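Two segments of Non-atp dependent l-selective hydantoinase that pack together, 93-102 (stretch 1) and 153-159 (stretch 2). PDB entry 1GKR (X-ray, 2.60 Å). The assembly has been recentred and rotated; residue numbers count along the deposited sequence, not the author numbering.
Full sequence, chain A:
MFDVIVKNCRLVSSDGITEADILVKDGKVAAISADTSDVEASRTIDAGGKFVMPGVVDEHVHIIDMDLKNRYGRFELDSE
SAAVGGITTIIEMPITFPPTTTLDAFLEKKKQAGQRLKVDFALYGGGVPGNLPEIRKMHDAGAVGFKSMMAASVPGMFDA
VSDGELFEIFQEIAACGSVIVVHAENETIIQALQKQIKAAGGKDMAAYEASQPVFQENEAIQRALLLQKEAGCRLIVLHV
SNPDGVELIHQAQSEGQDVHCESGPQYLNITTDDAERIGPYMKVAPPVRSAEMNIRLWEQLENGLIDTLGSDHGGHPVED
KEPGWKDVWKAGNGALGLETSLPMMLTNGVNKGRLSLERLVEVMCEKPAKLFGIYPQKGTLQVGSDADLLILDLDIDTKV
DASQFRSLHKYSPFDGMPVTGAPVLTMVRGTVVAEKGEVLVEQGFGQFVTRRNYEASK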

# COMPACT_ATOMS: atom_id res chain seq x y z
N MET A 93 34.75 8.25 -7.71
CA MET A 93 33.86 7.77 -8.76
C MET A 93 34.72 7.53 -10.00
O MET A 93 35.86 8.01 -10.07
CB MET A 93 32.77 8.79 -9.05
CG MET A 93 31.90 9.12 -7.85
SD MET A 93 30.39 8.13 -7.69
CE MET A 93 30.84 6.65 -8.55
N PRO A 94 34.19 6.83 -11.01
CA PRO A 94 35.01 6.58 -12.19
C PRO A 94 34.77 7.54 -13.34
O PRO A 94 35.09 7.21 -14.47
CB PRO A 94 34.62 5.17 -12.55
CG PRO A 94 33.13 5.21 -12.34
CD PRO A 94 32.93 6.07 -11.09
N ILE A 95 34.21 8.71 -13.06
CA ILE A 95 33.95 9.68 -14.12
C ILE A 95 35.19 10.54 -14.25
O ILE A 95 35.41 11.46 -13.45
CB ILE A 95 32.80 10.64 -13.79
CG1 ILE A 95 31.59 9.90 -13.23
CG2 ILE A 95 32.45 11.43 -15.03
CD1 ILE A 95 30.73 9.25 -14.25
N THR A 96 36.00 10.26 -15.26
CA THR A 96 37.22 11.02 -15.48
C THR A 96 37.73 10.62 -16.85
O THR A 96 37.08 9.86 -17.55
CB THR A 96 38.30 10.70 -14.39
OG1 THR A 96 39.50 11.42 -14.69
CG2 THR A 96 38.62 9.23 -14.34
N PHE A 97 38.88 11.16 -17.26
CA PHE A 97 39.43 10.76 -18.53
C PHE A 97 40.90 10.42 -18.37
O PHE A 97 41.68 11.22 -17.86
CB PHE A 97 39.31 11.82 -19.60
CG PHE A 97 39.64 11.31 -20.97
CD1 PHE A 97 38.69 10.63 -21.73
CD2 PHE A 97 40.94 11.41 -21.47
CE1 PHE A 97 39.02 10.05 -22.96
CE2 PHE A 97 41.29 10.84 -22.70
CZ PHE A 97 40.33 10.16 -23.45
N PRO A 98 41.28 9.20 -18.78
CA PRO A 98 40.35 8.22 -19.36
C PRO A 98 39.37 7.69 -18.31
O PRO A 98 39.65 7.69 -17.12
CB PRO A 98 41.29 7.14 -19.88
CG PRO A 98 42.39 7.16 -18.87
CD PRO A 98 42.64 8.64 -18.68
N PRO A 99 38.19 7.23 -18.76
CA PRO A 99 37.15 6.69 -17.89
C PRO A 99 37.65 5.46 -17.17
O PRO A 99 38.31 4.63 -17.78
CB PRO A 99 36.04 6.33 -18.86
CG PRO A 99 36.28 7.23 -20.01
CD PRO A 99 37.76 7.17 -20.16
N THR A 100 37.33 5.33 -15.89
CA THR A 100 37.77 4.16 -15.16
C THR A 100 36.81 3.01 -15.47
O THR A 100 36.10 2.53 -14.59
CB THR A 100 37.81 4.41 -13.64
OG1 THR A 100 38.41 5.69 -13.39
CG2 THR A 100 38.63 3.33 -12.96
N THR A 101 36.79 2.58 -16.73
CA THR A 101 35.91 1.51 -17.18
C THR A 101 36.67 0.30 -17.68
O THR A 101 36.10 -0.59 -18.32
CB THR A 101 35.04 1.99 -18.32
OG1 THR A 101 35.88 2.60 -19.30
CG2 THR A 101 34.02 2.99 -17.83
N THR A 102 37.96 0.26 -17.36
CA THR A 102 38.84 -0.82 -17.78
C THR A 102 39.80 -1.25 -16.69
O THR A 102 40.18 -0.45 -15.85
CB THR A 102 39.68 -0.36 -18.93
OG1 THR A 102 38.87 -0.30 -20.10
CG2 THR A 102 40.86 -1.29 -19.15
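Stretch 2 (153-159) SVPGMFD

Stretch 2 lies on stretch 1 as one irregular loop packed against another, a small contact of apolar side chains against each other and against backbone carbonyls, in which Met157 and Phe158 do most of the work and no hydrogen bond crosses between the two segments.

Neither segment forms a regular helix or strand, so there is no axis from which to define a crossing angle; the register is set by two places where the backbones come close. The CA of Ile95 lies 6.4 Å from the CA of Phe158, and the CA of Pro99 lies 6.5 Å from the CA of Met157. These pairs run in reverse order, yet end to end the stretches point roughly the same way, so neither parallel nor antiparallel describes them. Together the segments bury 373 Å², summed over both sides.

In stretch 1 the backbone folds back so that Thr100 N donates to Pro94 O at 3.3 Å, and a cis peptide bond precedes Pro98. In stretch 2 the chain turns tightly, with Phe158 N donating to Val154 O at 3.0 Å. Gly156, at phi 91° and psi -49°, occupies a conformation in which a CB would be jammed against the carbonyl oxygen of the preceding residue; here glycine answers to the turn, not to the partner loop.

Phe158 points its CA-to-CB bond toward stretch 1 and is buried. Ile95 CD1 sits over one face of its ring, 3.4 Å from the centroid and 17° off the normal, a CH-pi contact; the closest atom pair is Ile95 CD1 to Phe158 CG at 3.3 Å. Around the same ring, Pro94 CG approaches Phe158 CE1 at 3.8 Å, and Thr101 CG2 comes within 4.0 Å of Phe158 CE1.

Met157 starts sideways, but its extended side chain, t at chi1 and chi2, brings its end nearer. Its CE lies 4.0 Å from Ile95 CG2, its SD 4.0 Å from Phe97 CB, and its CG 3.6 Å from Thr96 O. The backbone takes part too: the CA-to-CB bond of Pro99 points toward stretch 2, and its CG lies 3.2 Å from Met157 O. Val154 adds a lighter touch, its CG2 lying 3.9 Å from Ile95 CG2.

The rule is that adjacent residues can share one neighbour, Ile95, and then reach different ones: Phe158 to Pro94 and Thr101, Met157 to Thr96, Phe97 and Pro99. A flat ring offers a face to a methyl group, while the extended methionine places its CG at a carbonyl and its SD and CE against side-chain carbons.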

# COMPACT_ATOMS: atom_id res chain seq x y z
N SER A 153 25.86 13.02 -18.42
CA SER A 153 26.23 14.36 -17.98
C SER A 153 27.47 14.77 -18.78
O SER A 153 27.67 15.95 -19.09
CB SER A 153 26.54 14.37 -16.47
OG SER A 153 26.77 15.70 -16.00
N VAL A 154 28.28 13.76 -19.11
CA VAL A 154 29.50 13.97 -19.89
C VAL A 154 29.51 12.96 -21.03
O VAL A 154 30.31 12.02 -21.02
CB VAL A 154 30.76 13.77 -19.03
CG1 VAL A 154 30.88 14.90 -18.00
CG2 VAL A 154 30.71 12.42 -18.33
N PRO A 155 28.61 13.13 -22.01
CA PRO A 155 28.53 12.22 -23.17
C PRO A 155 29.88 12.02 -23.85
O PRO A 155 30.70 12.95 -23.92
CB PRO A 155 27.51 12.92 -24.07
CG PRO A 155 26.58 13.56 -23.07
CD PRO A 155 27.56 14.16 -22.08
N GLY A 156 30.11 10.80 -24.34
CA GLY A 156 31.37 10.46 -24.99
C GLY A 156 32.37 9.90 -23.98
O GLY A 156 32.98 8.84 -24.20
N MET A 157 32.52 10.61 -22.87
CA MET A 157 33.41 10.24 -21.78
C MET A 157 32.75 9.13 -20.93
O MET A 157 33.29 8.02 -20.81
CB MET A 157 33.72 11.48 -20.94
CG MET A 157 34.67 11.28 -19.79
SD MET A 157 35.41 12.84 -19.31
CE MET A 157 34.37 13.36 -17.93
N PHE A 158 31.59 9.42 -20.35
CA PHE A 158 30.86 8.43 -19.55
C PHE A 158 29.42 8.42 -20.05
O PHE A 158 28.69 9.40 -19.89
CB PHE A 158 30.90 8.81 -18.07
CG PHE A 158 30.89 7.63 -17.15
CD1 PHE A 158 32.08 7.02 -16.77
CD2 PHE A 158 29.69 7.10 -16.69
CE1 PHE A 158 32.08 5.91 -15.93
CE2 PHE A 158 29.68 5.98 -15.85
CZ PHE A 158 30.88 5.38 -15.47
N ASP A 159 28.99 7.31 -20.66
CA ASP A 159 27.63 7.24 -21.20
C ASP A 159 26.60 6.57 -20.31
O ASP A 159 26.92 5.74 -19.46
CB ASP A 159 27.60 6.51 -22.54
CG ASP A 159 28.76 6.88 -23.43
OD1 ASP A 159 29.86 6.29 -23.26
OD2 ASP A 159 28.56 7.75 -24.30